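PDB 4YXP: mRNA export factor from Human herpesvirus 1, which regulates viral gene expression, inhibits cellular splicing and mediates nuclear export of viral intronless mRNAs, its folded C-terminal domain forming an intertwined homodimer. Local coordinates for the interface of chains A and B. Numbering follows the deposited sequence. Chains: chain A/B, mRNA export factor.

Contact 1: the interface of chains A and B. Residues chain A 155, 158-159; chain B 104, 108, 151.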
loop_
_atom_site.group_PDB
_atom_site.type_symbol
_atom_site.label_atom_id
_atom_site.label_comp_id
_atom_site.label_asym_id
_atom_site.label_seq_id
_atom_site.Cartn_x
_atom_site.Cartn_y
_atom_site.Cartn_z
ATOM N N THR A 155 4.963 -1.190 -0.338
ATOM C CA THR A 155 3.960 -2.206 -0.028
ATOM C C THR A 155 3.837 -3.208 -1.173
ATOM O O THR A 155 3.735 -4.408 -0.949
ATOM C CB THR A 155 2.578 -1.572 0.248
ATOM O OG1 THR A 155 2.641 -0.793 1.446
ATOM C CG2 THR A 155 1.495 -2.643 0.409
ATOM N N ARG A 158 7.761 -5.073 -1.982
ATOM C CA ARG A 158 8.606 -5.636 -0.925
ATOM C C ARG A 158 8.914 -7.131 -1.130
ATOM O O ARG A 158 10.077 -7.528 -1.069
ATOM C CB ARG A 158 7.963 -5.405 0.449
ATOM C CG ARG A 158 8.762 -5.960 1.620
ATOM C CD ARG A 158 8.021 -5.759 2.934
ATOM N NE ARG A 158 7.611 -4.369 3.114
ATOM C CZ ARG A 158 8.377 -3.418 3.640
ATOM N NH1 ARG A 158 9.608 -3.692 4.055
ATOM N NH2 ARG A 158 7.907 -2.183 3.758
ATOM N N PRO A 159 7.889 -7.968 -1.376
ATOM C CA PRO A 159 8.206 -9.389 -1.591
ATOM C C PRO A 159 9.172 -9.639 -2.752
ATOM O O PRO A 159 10.084 -10.458 -2.644
ATOM C CB PRO A 159 6.838 -10.009 -1.893
ATOM C CG PRO A 159 5.869 -9.115 -1.242
ATOM C CD PRO A 159 6.434 -7.737 -1.355
ATOM N N ASP B 104 -0.802 -12.967 -1.839
ATOM C CA ASP B 104 0.045 -11.911 -1.313
ATOM C C ASP B 104 -0.032 -10.696 -2.229
ATOM O O ASP B 104 -0.131 -9.564 -1.757
ATOM C CB ASP B 104 1.490 -12.393 -1.170
ATOM C CG ASP B 104 2.307 -11.518 -0.237
ATOM O OD1 ASP B 104 2.328 -11.794 0.980
ATOM O OD2 ASP B 104 2.923 -10.550 -0.718
ATOM N N ARG B 108 -1.903 -6.923 -1.449
ATOM C CA ARG B 108 -1.060 -5.734 -1.501
ATOM C C ARG B 108 -1.589 -4.682 -2.481
ATOM O O ARG B 108 -1.108 -3.542 -2.488
ATOM C CB ARG B 108 0.382 -6.133 -1.849
ATOM C CG ARG B 108 1.095 -6.756 -0.653
ATOM C CD ARG B 108 2.483 -7.310 -0.935
ATOM N NE ARG B 108 2.984 -8.001 0.252
ATOM C CZ ARG B 108 3.591 -7.414 1.280
ATOM N NH1 ARG B 108 3.824 -6.107 1.273
ATOM N NH2 ARG B 108 3.985 -8.141 2.316
ATOM N N ASP B 151 0.599 -4.366 5.711
ATOM C CA ASP B 151 1.276 -3.309 4.952
ATOM C C ASP B 151 0.283 -2.409 4.222
ATOM O O ASP B 151 0.434 -1.180 4.202
ATOM C CB ASP B 151 2.255 -3.909 3.935
ATOM C CG ASP B 151 3.561 -4.359 4.565
ATOM O OD1 ASP B 151 3.741 -4.160 5.788
ATOM O OD2 ASP B 151 4.417 -4.900 3.829
#

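Contact 2: the interface of chains A and B. Residues chain A 271-274; chain B 227-229.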
loop_
_atom_site.group_PDB
_atom_site.type_symbol
_atom_site.label_atom_id
_atom_site.label_comp_id
_atom_site.label_asym_id
_atom_site.label_seq_id
_atom_site.Cartn_x
_atom_site.Cartn_y
_atom_site.Cartn_z
ATOM N N CYS A 271 -16.617 -12.977 5.709
ATOM C CA CYS A 271 -17.374 -13.260 6.923
ATOM C C CYS A 271 -17.521 -11.994 7.758
ATOM O O CYS A 271 -16.534 -11.410 8.214
ATOM C CB CYS A 271 -16.700 -14.367 7.738
ATOM S SG CYS A 271 -17.669 -14.932 9.163
ATOM N N ASN A 272 -18.767 -11.576 7.939
ATOM C CA ASN A 272 -19.085 -10.372 8.689
ATOM C C ASN A 272 -20.360 -10.617 9.488
ATOM O O ASN A 272 -21.456 -10.634 8.931
ATOM C CB ASN A 272 -19.248 -9.179 7.743
ATOM C CG ASN A 272 -19.436 -7.867 8.480
ATOM O OD1 ASN A 272 -19.816 -7.844 9.652
ATOM N ND2 ASN A 272 -19.174 -6.763 7.792
ATOM N N SER A 273 -20.203 -10.817 10.794
ATOM C CA SER A 273 -21.321 -11.127 11.676
ATOM C C SER A 273 -22.040 -9.882 12.184
ATOM O O SER A 273 -23.060 -9.989 12.872
ATOM C CB SER A 273 -20.826 -11.936 12.874
ATOM O OG SER A 273 -20.224 -13.144 12.457
ATOM N N LEU A 274 -21.516 -8.706 11.848
ATOM C CA LEU A 274 -21.959 -7.475 12.489
ATOM C C LEU A 274 -22.934 -6.656 11.640
ATOM O O LEU A 274 -23.849 -6.036 12.184
ATOM C CB LEU A 274 -20.741 -6.627 12.857
ATOM C CG LEU A 274 -19.719 -7.315 13.770
ATOM C CD1 LEU A 274 -18.663 -6.321 14.218
ATOM C CD2 LEU A 274 -20.377 -7.973 14.987
ATOM N N LEU B 227 -15.032 -10.500 17.278
ATOM C CA LEU B 227 -16.221 -10.898 16.542
ATOM C C LEU B 227 -15.969 -10.681 15.053
ATOM O O LEU B 227 -15.542 -9.594 14.657
ATOM C CB LEU B 227 -17.439 -10.098 17.008
ATOM C CG LEU B 227 -17.903 -10.372 18.441
ATOM C CD1 LEU B 227 -18.901 -9.315 18.894
ATOM C CD2 LEU B 227 -18.514 -11.764 18.556
ATOM N N PRO B 228 -16.205 -11.713 14.219
ATOM C CA PRO B 228 -15.942 -11.546 12.784
ATOM C C PRO B 228 -16.641 -10.327 12.189
ATOM O O PRO B 228 -17.855 -10.177 12.325
ATOM C CB PRO B 228 -16.487 -12.844 12.178
ATOM C CG PRO B 228 -16.356 -13.840 13.265
ATOM C CD PRO B 228 -16.649 -13.084 14.534
ATOM N N GLY B 229 -15.866 -9.465 11.537
ATOM C CA GLY B 229 -16.388 -8.227 10.992
ATOM C C GLY B 229 -15.982 -7.001 11.793
ATOM O O GLY B 229 -16.263 -5.868 11.393
#

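Contact 3: the interface of chains A and B. Residues chain A 257, 263, 265; chain B 39, 102-103, 105-106.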
loop_
_atom_site.group_PDB
_atom_site.type_symbol
_atom_site.label_atom_id
_atom_site.label_comp_id
_atom_site.label_asym_id
_atom_site.label_seq_id
_atom_site.Cartn_x
_atom_site.Cartn_y
_atom_site.Cartn_z
ATOM N N HIS A 257 2.514 -11.265 -11.431
ATOM C CA HIS A 257 1.194 -10.839 -10.977
ATOM C C HIS A 257 1.166 -9.336 -10.682
ATOM O O HIS A 257 0.118 -8.701 -10.773
ATOM C CB HIS A 257 0.767 -11.635 -9.737
ATOM C CG HIS A 257 -0.717 -11.680 -9.528
ATOM N ND1 HIS A 257 -1.617 -11.173 -10.440
ATOM C CD2 HIS A 257 -1.457 -12.182 -8.508
ATOM C CE1 HIS A 257 -2.848 -11.355 -9.989
ATOM N NE2 HIS A 257 -2.778 -11.965 -8.821
ATOM N N TYR A 263 -7.414 -10.382 -11.129
ATOM C CA TYR A 263 -7.585 -11.434 -10.124
ATOM C C TYR A 263 -7.706 -12.819 -10.745
ATOM O O TYR A 263 -8.464 -13.017 -11.695
ATOM C CB TYR A 263 -8.825 -11.158 -9.266
ATOM C CG TYR A 263 -9.120 -12.242 -8.246
ATOM C CD1 TYR A 263 -8.473 -12.260 -7.019
ATOM C CD2 TYR A 263 -10.051 -13.241 -8.509
ATOM C CE1 TYR A 263 -8.737 -13.246 -6.083
ATOM C CE2 TYR A 263 -10.323 -14.233 -7.577
ATOM C CZ TYR A 263 -9.662 -14.228 -6.367
ATOM O OH TYR A 263 -9.923 -15.200 -5.432
ATOM N N HIS A 265 -6.772 -15.830 -8.310
ATOM C CA HIS A 265 -6.925 -16.723 -7.160
ATOM C C HIS A 265 -6.349 -16.083 -5.897
ATOM O O HIS A 265 -5.448 -15.248 -5.979
ATOM C CB HIS A 265 -6.231 -18.063 -7.445
ATOM C CG HIS A 265 -6.282 -19.036 -6.304
ATOM N ND1 HIS A 265 -7.171 -20.087 -6.263
ATOM C CD2 HIS A 265 -5.543 -19.124 -5.174
ATOM C CE1 HIS A 265 -6.982 -20.776 -5.151
ATOM N NE2 HIS A 265 -6.001 -20.212 -4.471
ATOM N N MET B 39 0.409 -15.848 -15.805
ATOM C CA MET B 39 -0.840 -15.776 -15.058
ATOM C C MET B 39 -1.987 -16.531 -15.730
ATOM O O MET B 39 -3.088 -16.608 -15.179
ATOM C CB MET B 39 -1.233 -14.310 -14.856
ATOM C CG MET B 39 -0.233 -13.521 -14.020
ATOM S SD MET B 39 0.111 -14.268 -12.408
ATOM C CE MET B 39 -1.540 -14.355 -11.717
ATOM N N MET B 102 0.095 -15.774 -4.862
ATOM C CA MET B 102 -0.917 -14.991 -5.566
ATOM C C MET B 102 -1.745 -14.148 -4.598
ATOM O O MET B 102 -2.023 -12.978 -4.865
ATOM C CB MET B 102 -1.830 -15.907 -6.382
ATOM C CG MET B 102 -1.320 -16.194 -7.799
ATOM S SD MET B 102 -2.410 -17.307 -8.713
ATOM C CE MET B 102 -2.431 -18.710 -7.625
ATOM N N ARG B 103 -2.128 -14.733 -3.471
ATOM C CA ARG B 103 -2.904 -14.003 -2.472
ATOM C C ARG B 103 -2.117 -12.808 -1.943
ATOM O O ARG B 103 -2.689 -11.765 -1.628
ATOM C CB ARG B 103 -3.300 -14.919 -1.314
ATOM C CG ARG B 103 -4.045 -14.200 -0.180
ATOM C CD ARG B 103 -4.449 -15.165 0.926
ATOM N NE ARG B 103 -4.992 -14.475 2.095
ATOM C CZ ARG B 103 -6.279 -14.209 2.292
ATOM N NH1 ARG B 103 -7.197 -14.574 1.400
ATOM N NH2 ARG B 103 -6.655 -13.569 3.393
ATOM N N CYS B 105 -0.009 -10.939 -3.537
ATOM C CA CYS B 105 -0.116 -9.860 -4.516
ATOM C C CYS B 105 -1.496 -9.211 -4.482
ATOM O O CYS B 105 -1.614 -7.990 -4.567
ATOM C CB CYS B 105 0.176 -10.379 -5.923
ATOM S SG CYS B 105 1.889 -10.869 -6.189
ATOM N N VAL B 106 -2.537 -10.027 -4.368
ATOM C CA VAL B 106 -3.901 -9.515 -4.317
ATOM C C VAL B 106 -4.060 -8.560 -3.138
ATOM O O VAL B 106 -4.569 -7.452 -3.290
ATOM C CB VAL B 106 -4.927 -10.660 -4.225
ATOM C CG1 VAL B 106 -6.340 -10.115 -4.003
ATOM C CG2 VAL B 106 -4.887 -11.508 -5.485
#

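Contact 4: the interface of chains A and B. Residues chain A 265, 268; chain B 43, 48, 58-60, 62, 99.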
loop_
_atom_site.group_PDB
_atom_site.type_symbol
_atom_site.label_atom_id
_atom_site.label_comp_id
_atom_site.label_asym_id
_atom_site.label_seq_id
_atom_site.Cartn_x
_atom_site.Cartn_y
_atom_site.Cartn_z
ATOM N N HIS A 265 -6.772 -15.830 -8.310
ATOM C CA HIS A 265 -6.925 -16.723 -7.160
ATOM C C HIS A 265 -6.349 -16.083 -5.897
ATOM O O HIS A 265 -5.448 -15.248 -5.979
ATOM C CB HIS A 265 -6.231 -18.063 -7.445
ATOM C CG HIS A 265 -6.282 -19.036 -6.304
ATOM N ND1 HIS A 265 -7.171 -20.087 -6.263
ATOM C CD2 HIS A 265 -5.543 -19.124 -5.174
ATOM C CE1 HIS A 265 -6.982 -20.776 -5.151
ATOM N NE2 HIS A 265 -6.001 -20.212 -4.471
ATOM N N TYR A 268 -10.851 -16.443 -0.351
ATOM C CA TYR A 268 -11.599 -17.663 -0.045
ATOM C C TYR A 268 -12.991 -17.404 0.537
ATOM O O TYR A 268 -13.947 -18.096 0.173
ATOM C CB TYR A 268 -10.764 -18.545 0.895
ATOM C CG TYR A 268 -9.423 -18.879 0.274
ATOM C CD1 TYR A 268 -9.319 -19.850 -0.711
ATOM C CD2 TYR A 268 -8.274 -18.187 0.635
ATOM C CE1 TYR A 268 -8.103 -20.142 -1.302
ATOM C CE2 TYR A 268 -7.059 -18.470 0.051
ATOM C CZ TYR A 268 -6.978 -19.444 -0.919
ATOM O OH TYR A 268 -5.764 -19.723 -1.502
ATOM N N PHE B 43 -1.059 -22.291 -11.516
ATOM C CA PHE B 43 -0.871 -23.539 -10.786
ATOM C C PHE B 43 -0.128 -24.552 -11.647
ATOM O O PHE B 43 0.317 -25.587 -11.155
ATOM C CB PHE B 43 -2.216 -24.101 -10.320
ATOM C CG PHE B 43 -2.802 -23.356 -9.156
ATOM C CD1 PHE B 43 -2.404 -23.649 -7.862
ATOM C CD2 PHE B 43 -3.739 -22.361 -9.353
ATOM C CE1 PHE B 43 -2.933 -22.966 -6.786
ATOM C CE2 PHE B 43 -4.277 -21.671 -8.275
ATOM C CZ PHE B 43 -3.870 -21.974 -6.993
ATOM N N PHE B 48 -5.222 -27.232 -6.650
ATOM C CA PHE B 48 -5.842 -27.903 -5.515
ATOM C C PHE B 48 -6.803 -28.972 -6.032
ATOM O O PHE B 48 -7.594 -28.699 -6.935
ATOM C CB PHE B 48 -6.614 -26.919 -4.630
ATOM C CG PHE B 48 -5.745 -26.026 -3.784
ATOM C CD1 PHE B 48 -4.952 -26.551 -2.777
ATOM C CD2 PHE B 48 -5.758 -24.654 -3.971
ATOM C CE1 PHE B 48 -4.167 -25.728 -1.991
ATOM C CE2 PHE B 48 -4.980 -23.827 -3.188
ATOM C CZ PHE B 48 -4.183 -24.362 -2.198
ATOM N N VAL B 58 -13.538 -21.589 -4.978
ATOM C CA VAL B 58 -12.392 -20.738 -4.657
ATOM C C VAL B 58 -11.081 -21.525 -4.638
ATOM O O VAL B 58 -10.029 -20.971 -4.320
ATOM C CB VAL B 58 -12.596 -20.006 -3.303
ATOM C CG1 VAL B 58 -13.760 -19.031 -3.395
ATOM C CG2 VAL B 58 -12.813 -20.999 -2.164
ATOM N N LEU B 59 -11.135 -22.808 -4.988
ATOM C CA LEU B 59 -9.926 -23.631 -5.040
ATOM C C LEU B 59 -9.340 -23.715 -6.448
ATOM O O LEU B 59 -8.179 -24.084 -6.620
ATOM C CB LEU B 59 -10.213 -25.044 -4.521
ATOM C CG LEU B 59 -10.377 -25.199 -3.006
ATOM C CD1 LEU B 59 -10.713 -26.641 -2.656
ATOM C CD2 LEU B 59 -9.128 -24.755 -2.265
ATOM N N ALA B 60 -10.140 -23.378 -7.454
ATOM C CA ALA B 60 -9.672 -23.401 -8.837
ATOM C C ALA B 60 -8.967 -22.098 -9.207
ATOM O O ALA B 60 -8.968 -21.133 -8.441
ATOM C CB ALA B 60 -10.838 -23.650 -9.780
ATOM N N GLN B 62 -9.873 -19.571 -10.646
ATOM C CA GLN B 62 -11.129 -18.896 -10.996
ATOM C C GLN B 62 -11.039 -18.020 -12.247
ATOM O O GLN B 62 -9.960 -17.579 -12.646
ATOM C CB GLN B 62 -11.650 -18.042 -9.818
ATOM C CG GLN B 62 -10.632 -17.600 -8.752
ATOM C CD GLN B 62 -11.149 -17.771 -7.332
ATOM O OE1 GLN B 62 -10.688 -18.645 -6.595
ATOM N NE2 GLN B 62 -12.102 -16.935 -6.939
ATOM N N ALA B 99 -0.725 -20.640 -4.228
ATOM C CA ALA B 99 -1.866 -19.851 -3.760
ATOM C C ALA B 99 -1.419 -18.689 -2.877
ATOM O O ALA B 99 -1.926 -17.568 -2.993
ATOM C CB ALA B 99 -2.842 -20.735 -3.006
#

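Contact 1: the interface of chains A and B
B:Arg108 reaches across a helix-to-helix interface to A:Thr155 and A:Pro159, a polar clasp that helps join the two subunits of the homodimer. Its NH1 donates to the backbone carbonyl A:Thr155 O at 2.8 Å, and the oxygen is met on a lone pair, in the carbonyl plane and close to the guanidinium plane as well. Arginine suits this place because its long chain ends in a flat group with several N-H donors: the chain is extended from CG to NE, which carries the guanidinium off its own helix and onto the neighbouring one. Two acids of chain B hold the same group from its own side. NE gives a 2.7 Å hydrogen bond to B:Asp104 OD2, which it approaches from above the carboxylate plane, while NH1 is also 2.9 Å from B:Asp151 OD2, on the anti side of that carboxylate. Bonds at both NE and NH1 should restrict rotation of the guanidinium. Over one of its faces lies the ring of A:Pro159, with CG 3.4 Å above the plane and toward the rim. A:Arg158 bends at chi3 (-52°) and brings NE to B:Asp151 OD2 at 3.3 Å, a weak hydrogen bond within a salt bridge. That carboxylate oxygen is thus shared by an arginine of its own chain and one of the partner, tying the two subunits together through charge. The A:Thr155 methyl CG2 packs on B:Asp151 CB. The patch joins helix 146-168 of chain A to helices 93-109 and 146-167 of chain B.

Contact 2: the interface of chains A and B
A:Ser273 and B:Pro228 are joined by a hydrogen bond in this loop-to-tail contact. The backbone N of A:Ser273 donates to B:Pro228 O at 2.9 Å in a fairly straight bond; the donor stands 44° above the carbonyl plane. Proline lacks a backbone N-H, but its carbonyl remains an acceptor. A second hydrogen bond shapes the tail itself: A:Asn272 OD1 accepts from A:Leu274 N at 2.9 Å. With chi1 at -174°, the amide carbon CG points away from the residue's own backbone N, and the amide is turned to direct OD1 toward the backbone N of A:Leu274, two residues on. A short side chain with a carbonyl is well suited to bracing such a bend.

The remaining contacts are van der Waals. The ring carbon B:Pro228 CB lies beside A:Ser273 OG and 3.9 Å from A:Cys271 SG, offering a compact, rigid surface to both. A:Leu274 lays its CD1 methyl against the backbone of B:Gly229, 3.7 Å from C, where no side chain intervenes; CD2 turns toward B:Leu227 CB. The two leucine side chains cross at about a right angle. B:Gly229 has a positive phi of 106°, a conformation that glycine adopts readily.

The C-terminal tail of chain A, in the region important for homodimerization, rests here on the loop just before helix 230-241 of chain B.

Contact 3: the interface of chains A and B
A:His257 is held between B:Met39 and B:Cys105, and its ring is the centre of a mainly apolar patch in the dimer interface. The CH-pi contact comes first: the methyl B:Met39 CE sits over the middle of one face of the imidazole, 3.5 Å from the ring centroid. Bends at chi2 (-55°) and chi3 (-57°) fold the thioether back, placing SD beside A:His257 CB while CE covers the ring. Methionine suits this role because its flexible chain ends in a polarisable sulfur and a methyl whose C-H groups can rest against an aromatic face.

Further van der Waals contacts complete the patch. B:Cys105 approaches with CB 3.5 Å from A:His257 CD2, and its SG lies near the histidine CB; this small residue lets the ring come close to the helix. B:Val106 offers its CG2 methyl to A:Tyr263 CD1 at 4.0 Å and also packs near the carbonyl oxygen of A:His265. B:Met102 crosses A:His265 at about a right angle, its CE methyl 3.9 Å from A:His265 CB. Within chain A, the backbone N of A:His265 lies over the centre of the A:Tyr263 ring, so the tail packs back on its own side chain.

A:His257, near the end of helix 249-259, and the following tail of chain A pack against helix 93-109 of chain B, with B:Met39 just past the end of helix 25-38.

Contact 4: the interface of chains A and B
B:Phe43 turns its CZ edge onto the face of the A:His265 ring at the apolar centre of this pocket. CZ of B:Phe43 lies 3.6 Å above the imidazole plane of A:His265, over its middle, and the two rings stand nearly perpendicular at 83°. B:Ala99 closes in with its methyl CB 3.5 Å from A:His265 NE2; being so small, it admits both the imidazole and the phenol of A:Tyr268 against its helix. B:Phe48 turns an edge to the histidine, with A:His265 NE2 lying in the plane of the phenyl ring at 4.0 Å from B:Phe48 CE2. Farther out, A:Tyr268 crosses B:Val58 obliquely, and its ring carbon CD1 is 4.0 Å from the methyl CG2.

The polar rim begins at A:His265 ND1, which donates to the backbone carbonyl B:Ala60 O at 3.0 Å in a nearly straight bond. The oxygen lies near the imidazole plane, although the donor stands well above the carbonyl plane. With chi1 at 178°, the imidazole extends away from the tail's backbone N, and a chi2 of 101° turns ND1 toward B:Ala60. At the opposite nitrogen, NE2 is 3.0 Å from A:Tyr268 OH in a weak hydrogen bond within chain A. Histidine suits the site by pairing an aromatic face, on which B:Phe43 rests, with nitrogens at its edge that can bond.

The tail of chain A here enters a pocket formed by the N-terminal loops of chain B, the short helix 56-59 and helix 93-109.

Contacts 3 and 4 adjoin, their C-alpha centres about 10 Å apart, and share A:His265, which gives mainly its backbone and CB to contact 3 and its ring mainly to contact 4. Measured in the same way between C-alpha centres, contact 1 lies about 12 Å from contact 3, and helix 93-109 of chain B contributes to contacts 1, 3 and 4. Contact 2 stands apart, its centre about 25 Å from those of contacts 1 and 3 and about 23 Å from that of contact 4. The chain A tail links contacts 3, 4 and 2 in sequence, running across its partner. Two-fold symmetry repeats every contact, consistent with an intertwined dimer whose C-terminus is essential for homodimerization.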